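Local coordinates for protein hypothetical sensory transduction histidine kinase (Methanosarcina mazei, PDB 3LI9) that is probably a membrane-bound histidine kinase passing phosphate from ATP to a protein histidine, seen here as its extracellular sensor domain, a Cache domain of PDC fold, at residues R64-N69 with I73-G78; P105-I110 with V114-L119; A227-E232 with M251-V256. All blocks are in the same frame, centred on the assembly; numbering follows the deposited sequence.

Interaction 1. Residues R64-N69 with I73-G78; sequences RILNEN and IGVYLG
Val75 turns CG1 anti to its backbone N (chi1 180°), which leaves CG2 anti to the carbonyl carbon and directed at the end of the helix. Leu66 sends its CG away from its own N in the same sense (chi1 173°), and its CD1 comes down on the strand backbone. Leu66 CB lies 3.7 Å from Val75 CG2. The second branch of Ile65, its CG2, meets the same methyl: Ile65 CG2 lies 4.0 Å from Val75 CG2, and the two side chains cross at about a right angle. Val75 CG2 thus sits against two successive helix residues. Leu66 CD1 rests on the peptide that joins Ile73 to Gly74, 3.6 Å from Gly74 N.

No hydrogen bond crosses the contact, so it is apolar packing. The turn after the helix is held by Asn69, whose ND2 donates to Ile65 O at 2.9 Å. The bond is fairly straight (164°), and Ile65 O lies in the amide plane of Asn69. On the outer side of the helix Arg64 NE forms a salt bridge with Glu68 OE2.

Asp170 of strand 162-172 stands opposite two residues, Ile73 and Gly74, a classic beta bulge. Helix 13-48 packs here too, with Ile39 on Ile65 and Leu43 on Val75. Helix 55-67 therefore packs on strand 74-79 of the larger antiparallel sheet of this Cache domain.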
loop_
_atom_site.group_PDB
_atom_site.type_symbol
_atom_site.label_atom_id
_atom_site.label_comp_id
_atom_site.label_asym_id
_atom_site.label_seq_id
_atom_site.Cartn_x
_atom_site.Cartn_y
_atom_site.Cartn_z
ATOM N N ARG A 64 18.099 10.230 -3.277
ATOM C CA ARG A 64 17.979 10.321 -4.755
ATOM C C ARG A 64 16.738 9.549 -5.232
ATOM O O ARG A 64 15.985 10.016 -6.093
ATOM C CB ARG A 64 19.285 9.868 -5.439
ATOM C CG ARG A 64 19.227 9.941 -6.963
ATOM C CD ARG A 64 19.116 11.451 -7.335
ATOM N NE ARG A 64 19.304 11.644 -8.823
ATOM C CZ ARG A 64 20.525 11.771 -9.381
ATOM N NH1 ARG A 64 21.595 11.735 -8.656
ATOM N NH2 ARG A 64 20.622 12.014 -10.690
ATOM N N ILE A 65 16.535 8.334 -4.688
ATOM C CA ILE A 65 15.394 7.536 -5.145
ATOM C C ILE A 65 14.105 8.304 -4.771
ATOM O O ILE A 65 13.140 8.316 -5.529
ATOM C CB ILE A 65 15.446 6.156 -4.433
ATOM C CG1 ILE A 65 16.607 5.335 -5.011
ATOM C CG2 ILE A 65 14.079 5.376 -4.649
ATOM C CD1 ILE A 65 16.832 4.014 -4.274
ATOM N N LEU A 66 14.024 8.939 -3.601
ATOM C CA LEU A 66 12.822 9.706 -3.252
ATOM C C LEU A 66 12.602 10.863 -4.242
ATOM O O LEU A 66 11.519 11.022 -4.774
ATOM C CB LEU A 66 12.960 10.235 -1.809
ATOM C CG LEU A 66 11.823 11.189 -1.417
ATOM C CD1 LEU A 66 10.537 10.314 -1.333
ATOM C CD2 LEU A 66 12.153 11.741 -0.042
ATOM N N ASN A 67 13.672 11.580 -4.509
ATOM C CA ASN A 67 13.599 12.782 -5.399
ATOM C C ASN A 67 13.239 12.422 -6.814
ATOM O O ASN A 67 12.570 13.280 -7.498
ATOM C CB ASN A 67 14.877 13.622 -5.295
ATOM C CG ASN A 67 14.872 14.457 -3.986
ATOM O OD1 ASN A 67 13.773 14.895 -3.487
ATOM N ND2 ASN A 67 16.047 14.719 -3.457
ATOM N N GLU A 68 13.622 11.240 -7.294
ATOM C CA GLU A 68 13.354 10.845 -8.675
ATOM C C GLU A 68 11.984 10.145 -8.819
ATOM O O GLU A 68 11.626 9.733 -9.913
ATOM C CB GLU A 68 14.442 9.847 -9.140
ATOM C CG GLU A 68 15.873 10.484 -9.291
ATOM C CD GLU A 68 15.992 11.518 -10.363
ATOM O OE1 GLU A 68 15.083 11.663 -11.219
ATOM O OE2 GLU A 68 16.992 12.230 -10.345
ATOM N N ASN A 69 11.248 10.002 -7.696
ATOM C CA ASN A 69 9.976 9.289 -7.733
ATOM C C ASN A 69 8.933 10.092 -6.964
ATOM O O ASN A 69 8.667 9.856 -5.798
ATOM C CB ASN A 69 10.150 7.915 -7.034
ATOM C CG ASN A 69 10.848 6.913 -7.938
ATOM O OD1 ASN A 69 10.259 6.390 -8.883
ATOM N ND2 ASN A 69 12.134 6.642 -7.671
ATOM N N ILE A 73 6.604 9.301 -0.891
ATOM C CA ILE A 73 6.806 10.316 0.099
ATOM C C ILE A 73 7.931 9.954 1.114
ATOM O O ILE A 73 8.354 10.787 1.885
ATOM C CB ILE A 73 5.463 10.623 0.843
ATOM C CG1 ILE A 73 5.533 11.965 1.558
ATOM C CG2 ILE A 73 5.092 9.463 1.841
ATOM C CD1 ILE A 73 4.081 12.521 1.913
ATOM N N GLY A 74 8.375 8.709 1.083
ATOM C CA GLY A 74 9.433 8.294 1.948
ATOM C C GLY A 74 10.182 7.139 1.299
ATOM O O GLY A 74 9.616 6.314 0.584
ATOM N N VAL A 75 11.466 7.073 1.593
ATOM C CA VAL A 75 12.287 5.917 1.207
ATOM C C VAL A 75 13.210 5.682 2.413
ATOM O O VAL A 75 13.732 6.617 3.037
ATOM C CB VAL A 75 13.196 6.212 -0.035
ATOM C CG1 VAL A 75 14.090 4.949 -0.446
ATOM C CG2 VAL A 75 12.349 6.630 -1.232
ATOM N N TYR A 76 13.365 4.393 2.750
ATOM C CA TYR A 76 14.065 4.121 4.001
ATOM C C TYR A 76 14.806 2.801 4.003
ATOM O O TYR A 76 14.500 1.883 3.229
ATOM C CB TYR A 76 13.124 4.242 5.189
ATOM C CG TYR A 76 11.846 3.408 5.079
ATOM C CD1 TYR A 76 11.835 2.105 5.511
ATOM C CD2 TYR A 76 10.704 3.922 4.418
ATOM C CE1 TYR A 76 10.663 1.296 5.405
ATOM C CE2 TYR A 76 9.569 3.153 4.294
ATOM C CZ TYR A 76 9.552 1.860 4.788
ATOM O OH TYR A 76 8.385 1.156 4.653
ATOM N N LEU A 77 15.745 2.683 4.973
ATOM C CA LEU A 77 16.429 1.426 5.208
ATOM C C LEU A 77 16.355 1.239 6.750
ATOM O O LEU A 77 16.366 2.249 7.520
ATOM C CB LEU A 77 17.919 1.598 4.849
ATOM C CG LEU A 77 18.144 1.822 3.343
ATOM C CD1 LEU A 77 19.634 2.235 3.139
ATOM C CD2 LEU A 77 17.834 0.559 2.546
ATOM N N GLY A 78 16.209 -0.012 7.204
ATOM C CA GLY A 78 16.255 -0.224 8.662
ATOM C C GLY A 78 17.047 -1.534 8.854
ATOM O O GLY A 78 16.725 -2.520 8.262
#

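Interaction 2. Residues P105-I110 with V114-L119; sequences PYCNKI and VIIEPL
Strands 105-108 and 115-118 run antiparallel at 149°, with Tyr106-Glu117 and Asn108-Ile115 as hydrogen-bonded pairs, Cys107-Ile116 as a non-hydrogen-bonded pair, and the shortest of the four backbone bonds, 2.8 Å, from Tyr106 N to Glu117 O.

On the face of Cys107 and Ile116, the two branches of Ile116 part. Its CG1 lies 3.7 Å from Cys107 CB, and its CG2 lies 3.7 Å from Pro105 CB. Cys107 SG also meets Val114 CG1 at 3.8 Å. With an alanine in place of Ile116, CG1, CG2 and CD1 go, and a gap is likely to open beside Cys107 CB and Pro105 CB. The pairing is a beta hairpin at the margin of the Cache-domain sheet, and Ile62 of helix 55-67 packs on Pro105 and Cys107.

On the opposite sheet face, that of Tyr106, Asn108 and Glu117, Glu117 CG reaches the edge of the tyrosine ring, and Asn108 CB lies over one ring face. Leu119 CD2 comes 3.7 Å from Tyr106 CB, the two side chains crossing at about a right angle. Tyr106 OH is hydrogen-bonded to Asp170 OD2, and the Tyr106 side chain lies about 3 Å from a bound BTB molecule, probably from the crystallisation liquor.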
loop_
_atom_site.group_PDB
_atom_site.type_symbol
_atom_site.label_atom_id
_atom_site.label_comp_id
_atom_site.label_asym_id
_atom_site.label_seq_id
_atom_site.Cartn_x
_atom_site.Cartn_y
_atom_site.Cartn_z
ATOM N N PRO A 105 17.674 4.989 8.643
ATOM C CA PRO A 105 17.326 6.325 8.082
ATOM C C PRO A 105 15.958 6.324 7.351
ATOM O O PRO A 105 15.720 5.476 6.475
ATOM C CB PRO A 105 18.494 6.632 7.145
ATOM C CG PRO A 105 18.924 5.189 6.619
ATOM C CD PRO A 105 18.748 4.312 7.884
ATOM N N TYR A 106 15.111 7.308 7.688
ATOM C CA TYR A 106 13.791 7.466 7.025
ATOM C C TYR A 106 13.869 8.798 6.291
ATOM O O TYR A 106 13.777 9.870 6.916
ATOM C CB TYR A 106 12.675 7.468 8.085
ATOM C CG TYR A 106 11.296 7.720 7.508
ATOM C CD1 TYR A 106 10.859 6.996 6.434
ATOM C CD2 TYR A 106 10.429 8.659 8.081
ATOM C CE1 TYR A 106 9.529 7.188 5.888
ATOM C CE2 TYR A 106 9.158 8.851 7.551
ATOM C CZ TYR A 106 8.715 8.076 6.487
ATOM O OH TYR A 106 7.485 8.276 5.917
ATOM N N CYS A 107 14.116 8.747 4.983
ATOM C CA CYS A 107 14.261 9.959 4.162
ATOM C C CYS A 107 12.868 10.262 3.619
ATOM O O CYS A 107 12.288 9.433 2.936
ATOM C CB CYS A 107 15.275 9.673 3.063
ATOM S SG CYS A 107 15.412 11.138 1.989
ATOM N N ASN A 108 12.321 11.417 3.988
ATOM C CA ASN A 108 10.904 11.702 3.654
ATOM C C ASN A 108 10.607 13.148 3.416
ATOM O O ASN A 108 11.365 14.022 3.818
ATOM C CB ASN A 108 9.991 11.164 4.781
ATOM C CG ASN A 108 10.135 11.974 6.062
ATOM O OD1 ASN A 108 11.033 11.710 6.949
ATOM N ND2 ASN A 108 9.350 12.995 6.158
ATOM N N LYS A 109 9.481 13.386 2.781
ATOM C CA LYS A 109 8.936 14.746 2.700
ATOM C C LYS A 109 7.539 14.889 3.302
ATOM O O LYS A 109 6.722 15.731 2.824
ATOM C CB LYS A 109 9.023 15.225 1.234
ATOM C CG LYS A 109 8.350 14.370 0.298
ATOM C CD LYS A 109 8.499 14.901 -1.191
ATOM C CE LYS A 109 9.886 14.784 -1.729
ATOM N NZ LYS A 109 9.766 14.925 -3.253
ATOM N N ILE A 110 7.270 14.151 4.368
ATOM C CA ILE A 110 5.966 14.117 5.048
ATOM C C ILE A 110 5.553 15.497 5.474
ATOM O O ILE A 110 4.400 15.869 5.278
ATOM C CB ILE A 110 6.032 13.246 6.342
ATOM C CG1 ILE A 110 6.281 11.750 6.075
ATOM C CG2 ILE A 110 4.701 13.357 7.244
ATOM C CD1 ILE A 110 5.116 11.050 5.389
ATOM N N VAL A 114 12.464 17.796 2.270
ATOM C CA VAL A 114 13.108 16.448 2.400
ATOM C C VAL A 114 14.018 16.462 3.619
ATOM O O VAL A 114 14.889 17.315 3.762
ATOM C CB VAL A 114 13.922 16.099 1.145
ATOM C CG1 VAL A 114 14.711 14.804 1.288
ATOM C CG2 VAL A 114 12.987 16.062 -0.093
ATOM N N ILE A 115 13.758 15.563 4.550
ATOM C CA ILE A 115 14.599 15.412 5.731
ATOM C C ILE A 115 14.923 13.939 5.975
ATOM O O ILE A 115 14.288 13.058 5.372
ATOM C CB ILE A 115 14.008 16.021 7.008
ATOM C CG1 ILE A 115 12.805 15.321 7.490
ATOM C CG2 ILE A 115 13.829 17.607 6.836
ATOM C CD1 ILE A 115 12.507 15.706 8.994
ATOM N N ILE A 116 15.957 13.674 6.808
ATOM C CA ILE A 116 16.199 12.263 7.166
ATOM C C ILE A 116 16.156 12.189 8.650
ATOM O O ILE A 116 16.884 12.940 9.324
ATOM C CB ILE A 116 17.559 11.710 6.643
ATOM C CG1 ILE A 116 17.568 11.817 5.104
ATOM C CG2 ILE A 116 17.707 10.284 7.193
ATOM C CD1 ILE A 116 18.862 11.326 4.446
ATOM N N GLU A 117 15.293 11.333 9.167
ATOM C CA GLU A 117 15.159 11.135 10.641
ATOM C C GLU A 117 15.145 9.640 10.887
ATOM O O GLU A 117 14.861 8.888 9.980
ATOM C CB GLU A 117 13.862 11.790 11.183
ATOM C CG GLU A 117 12.575 11.435 10.492
ATOM C CD GLU A 117 11.531 12.612 10.642
ATOM O OE1 GLU A 117 10.712 12.735 9.704
ATOM O OE2 GLU A 117 11.560 13.437 11.673
ATOM N N PRO A 118 15.408 9.171 12.116
ATOM C CA PRO A 118 15.291 7.692 12.289
ATOM C C PRO A 118 13.845 7.127 12.181
ATOM O O PRO A 118 12.882 7.791 12.593
ATOM C CB PRO A 118 15.778 7.476 13.753
ATOM C CG PRO A 118 15.675 8.859 14.461
ATOM C CD PRO A 118 15.668 9.933 13.367
ATOM N N LEU A 119 13.733 5.922 11.680
ATOM C CA LEU A 119 12.499 5.156 11.724
ATOM C C LEU A 119 12.183 4.972 13.226
ATOM O O LEU A 119 13.105 5.000 14.059
ATOM C CB LEU A 119 12.736 3.752 11.171
ATOM C CG LEU A 119 12.931 3.755 9.635
ATOM C CD1 LEU A 119 13.511 2.369 9.247
ATOM C CD2 LEU A 119 11.532 4.006 8.930
#

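Interaction 3. Residues A227-E232 with M251-V256; sequences ASDIRE and MFYEPV
Residues 227-231 form the end of helix 221-231, and segment 251-256 is an extended strand; their backbones come nearest at Ile230 and Pro255, with CA atoms 6.8 Å apart. Side chains bridge this space, chiefly the ring of Tyr253. Its CG sits between the backbone N and the carbonyl carbon (chi1 46°), and the ring reaches across to the helix.

At its far end Tyr253 OH donates a short hydrogen bond of 2.6 Å to Asp229 OD2. The oxygen is met on its anti side, 21° out of the carboxylate plane, and it lies in the plane of the ring. The carboxylate and ring planes stand 48° apart. Asp229 CB also comes close, 3.5 Å from Tyr253 CE1.

Ile230 packs nearer the root of the tyrosine. Its CG1 is 3.9 Å from Tyr253 CD1, and its CD1 is 4.0 Å from Tyr253 CB. The ring is therefore held by apolar contacts near its base and by a polar bond at the hydroxyl.

This is helix-on-sheet packing: helix 221-231 is joined to strand 248-256, an inner strand of the smaller, four-stranded antiparallel sheet of the Cache domain. Ser262 of strand 261-268 touches both Ile230 and Tyr253, and Val194 of strand 190-194 also packs on Ile230.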
loop_
_atom_site.group_PDB
_atom_site.type_symbol
_atom_site.label_atom_id
_atom_site.label_comp_id
_atom_site.label_asym_id
_atom_site.label_seq_id
_atom_site.Cartn_x
_atom_site.Cartn_y
_atom_site.Cartn_z
ATOM N N ALA A 227 -16.505 -9.000 0.986
ATOM C CA ALA A 227 -15.325 -8.644 1.711
ATOM C C ALA A 227 -14.500 -9.903 1.997
ATOM O O ALA A 227 -13.269 -9.914 1.900
ATOM C CB ALA A 227 -15.657 -7.844 2.979
ATOM N N SER A 228 -15.200 -11.026 2.239
ATOM C CA SER A 228 -14.446 -12.292 2.447
ATOM C C SER A 228 -13.703 -12.717 1.187
ATOM O O SER A 228 -12.561 -13.161 1.286
ATOM C CB SER A 228 -15.398 -13.461 2.803
ATOM O OG SER A 228 -15.938 -13.218 4.071
ATOM N N ASP A 229 -14.355 -12.599 0.044
ATOM C CA ASP A 229 -13.734 -12.887 -1.282
ATOM C C ASP A 229 -12.535 -11.979 -1.552
ATOM O O ASP A 229 -11.462 -12.440 -1.945
ATOM C CB ASP A 229 -14.723 -12.684 -2.381
ATOM C CG ASP A 229 -15.737 -13.892 -2.510
ATOM O OD1 ASP A 229 -15.594 -14.850 -1.722
ATOM O OD2 ASP A 229 -16.582 -13.829 -3.413
ATOM N N ILE A 230 -12.753 -10.672 -1.340
ATOM C CA ILE A 230 -11.602 -9.737 -1.466
ATOM C C ILE A 230 -10.379 -10.071 -0.610
ATOM O O ILE A 230 -9.224 -9.928 -1.026
ATOM C CB ILE A 230 -12.185 -8.316 -1.134
ATOM C CG1 ILE A 230 -13.043 -7.887 -2.307
ATOM C CG2 ILE A 230 -11.072 -7.324 -0.832
ATOM C CD1 ILE A 230 -13.992 -6.649 -2.044
ATOM N N ARG A 231 -10.610 -10.484 0.646
ATOM C CA ARG A 231 -9.557 -10.859 1.563
ATOM C C ARG A 231 -8.714 -12.025 0.956
ATOM O O ARG A 231 -7.454 -12.026 1.097
ATOM C CB ARG A 231 -10.198 -11.279 2.890
ATOM C CG ARG A 231 -9.235 -11.749 3.928
ATOM C CD ARG A 231 -8.332 -10.676 4.454
ATOM N NE ARG A 231 -7.457 -11.298 5.427
ATOM C CZ ARG A 231 -6.276 -11.861 5.165
ATOM N NH1 ARG A 231 -5.728 -11.821 3.951
ATOM N NH2 ARG A 231 -5.598 -12.420 6.153
ATOM N N GLU A 232 -9.377 -12.911 0.233
ATOM C CA GLU A 232 -8.698 -14.054 -0.400
ATOM C C GLU A 232 -8.187 -13.760 -1.823
ATOM O O GLU A 232 -7.700 -14.666 -2.513
ATOM C CB GLU A 232 -9.671 -15.263 -0.472
ATOM C CG GLU A 232 -10.093 -15.772 0.900
ATOM C CD GLU A 232 -11.142 -16.904 0.827
ATOM O OE1 GLU A 232 -12.281 -16.694 0.323
ATOM O OE2 GLU A 232 -10.834 -18.025 1.280
HETATM N N MSE A 251 -22.452 -5.189 -7.086
HETATM C CA MSE A 251 -21.079 -4.718 -6.802
HETATM C C MSE A 251 -20.191 -5.768 -7.487
HETATM O O MSE A 251 -20.181 -6.959 -7.057
HETATM C CB MSE A 251 -20.959 -4.623 -5.293
HETATM C CG MSE A 251 -19.659 -4.905 -4.696
HETATM SE SE MSE A 251 -19.733 -4.535 -2.768
HETATM C CE MSE A 251 -20.940 -3.158 -2.835
ATOM N N PHE A 252 -19.391 -5.306 -8.461
ATOM C CA PHE A 252 -18.416 -6.135 -9.134
ATOM C C PHE A 252 -17.043 -5.854 -8.516
ATOM O O PHE A 252 -16.682 -4.661 -8.360
ATOM C CB PHE A 252 -18.317 -5.820 -10.576
ATOM C CG PHE A 252 -19.592 -6.050 -11.355
ATOM C CD1 PHE A 252 -19.762 -7.255 -12.030
ATOM C CD2 PHE A 252 -20.527 -5.028 -11.452
ATOM C CE1 PHE A 252 -20.977 -7.444 -12.804
ATOM C CE2 PHE A 252 -21.694 -5.183 -12.226
ATOM C CZ PHE A 252 -21.911 -6.393 -12.862
ATOM N N TYR A 253 -16.369 -6.890 -8.052
ATOM C CA TYR A 253 -15.068 -6.614 -7.400
ATOM C C TYR A 253 -14.020 -7.489 -8.088
ATOM O O TYR A 253 -14.256 -8.685 -8.375
ATOM C CB TYR A 253 -15.079 -6.847 -5.912
ATOM C CG TYR A 253 -15.732 -8.171 -5.485
ATOM C CD1 TYR A 253 -14.979 -9.320 -5.317
ATOM C CD2 TYR A 253 -17.139 -8.241 -5.366
ATOM C CE1 TYR A 253 -15.610 -10.536 -4.938
ATOM C CE2 TYR A 253 -17.766 -9.450 -5.027
ATOM C CZ TYR A 253 -17.037 -10.552 -4.812
ATOM O OH TYR A 253 -17.743 -11.731 -4.495
ATOM N N GLU A 254 -12.833 -6.911 -8.336
ATOM C CA GLU A 254 -11.765 -7.688 -9.025
ATOM C C GLU A 254 -10.463 -7.362 -8.338
ATOM O O GLU A 254 -10.192 -6.219 -7.961
ATOM C CB GLU A 254 -11.676 -7.321 -10.512
ATOM C CG GLU A 254 -12.842 -7.872 -11.355
ATOM C CD GLU A 254 -12.789 -9.373 -11.452
ATOM O OE1 GLU A 254 -11.764 -10.012 -11.192
ATOM O OE2 GLU A 254 -13.848 -9.917 -11.796
ATOM N N PRO A 255 -9.638 -8.398 -8.066
ATOM C CA PRO A 255 -8.450 -8.207 -7.271
ATOM C C PRO A 255 -7.352 -7.436 -7.960
ATOM O O PRO A 255 -7.136 -7.575 -9.169
ATOM C CB PRO A 255 -7.977 -9.639 -6.978
ATOM C CG PRO A 255 -8.555 -10.453 -8.075
ATOM C CD PRO A 255 -9.899 -9.827 -8.390
ATOM N N VAL A 256 -6.662 -6.683 -7.115
ATOM C CA VAL A 256 -5.426 -5.972 -7.516
ATOM C C VAL A 256 -4.307 -6.846 -7.082
ATOM O O VAL A 256 -4.123 -7.007 -5.914
ATOM C CB VAL A 256 -5.425 -4.608 -6.774
ATOM C CG1 VAL A 256 -4.078 -3.880 -6.972
ATOM C CG2 VAL A 256 -6.552 -3.741 -7.381
#

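From the N terminus, interaction 1 comes first and closes the short turn between helix 55-67 and strand 74-79. Interaction 2 follows, closing the hairpin of strands 105-108 and 115-118. Interaction 3 comes last and spans a longer loop, from helix 221-231 past strand 236-241 to strand 248-256. The three are in series; none nests or crosses. Interactions 1 and 2 touch because strands 74-79 and 105-108 are neighbours in one sheet: Val75 N lies 2.8 Å from Cys107 O, a probable hydrogen bond. Interaction 3 belongs to the other sheet, on the opposite side of the chain's centre, its centre about 31 Å from that of interaction 1.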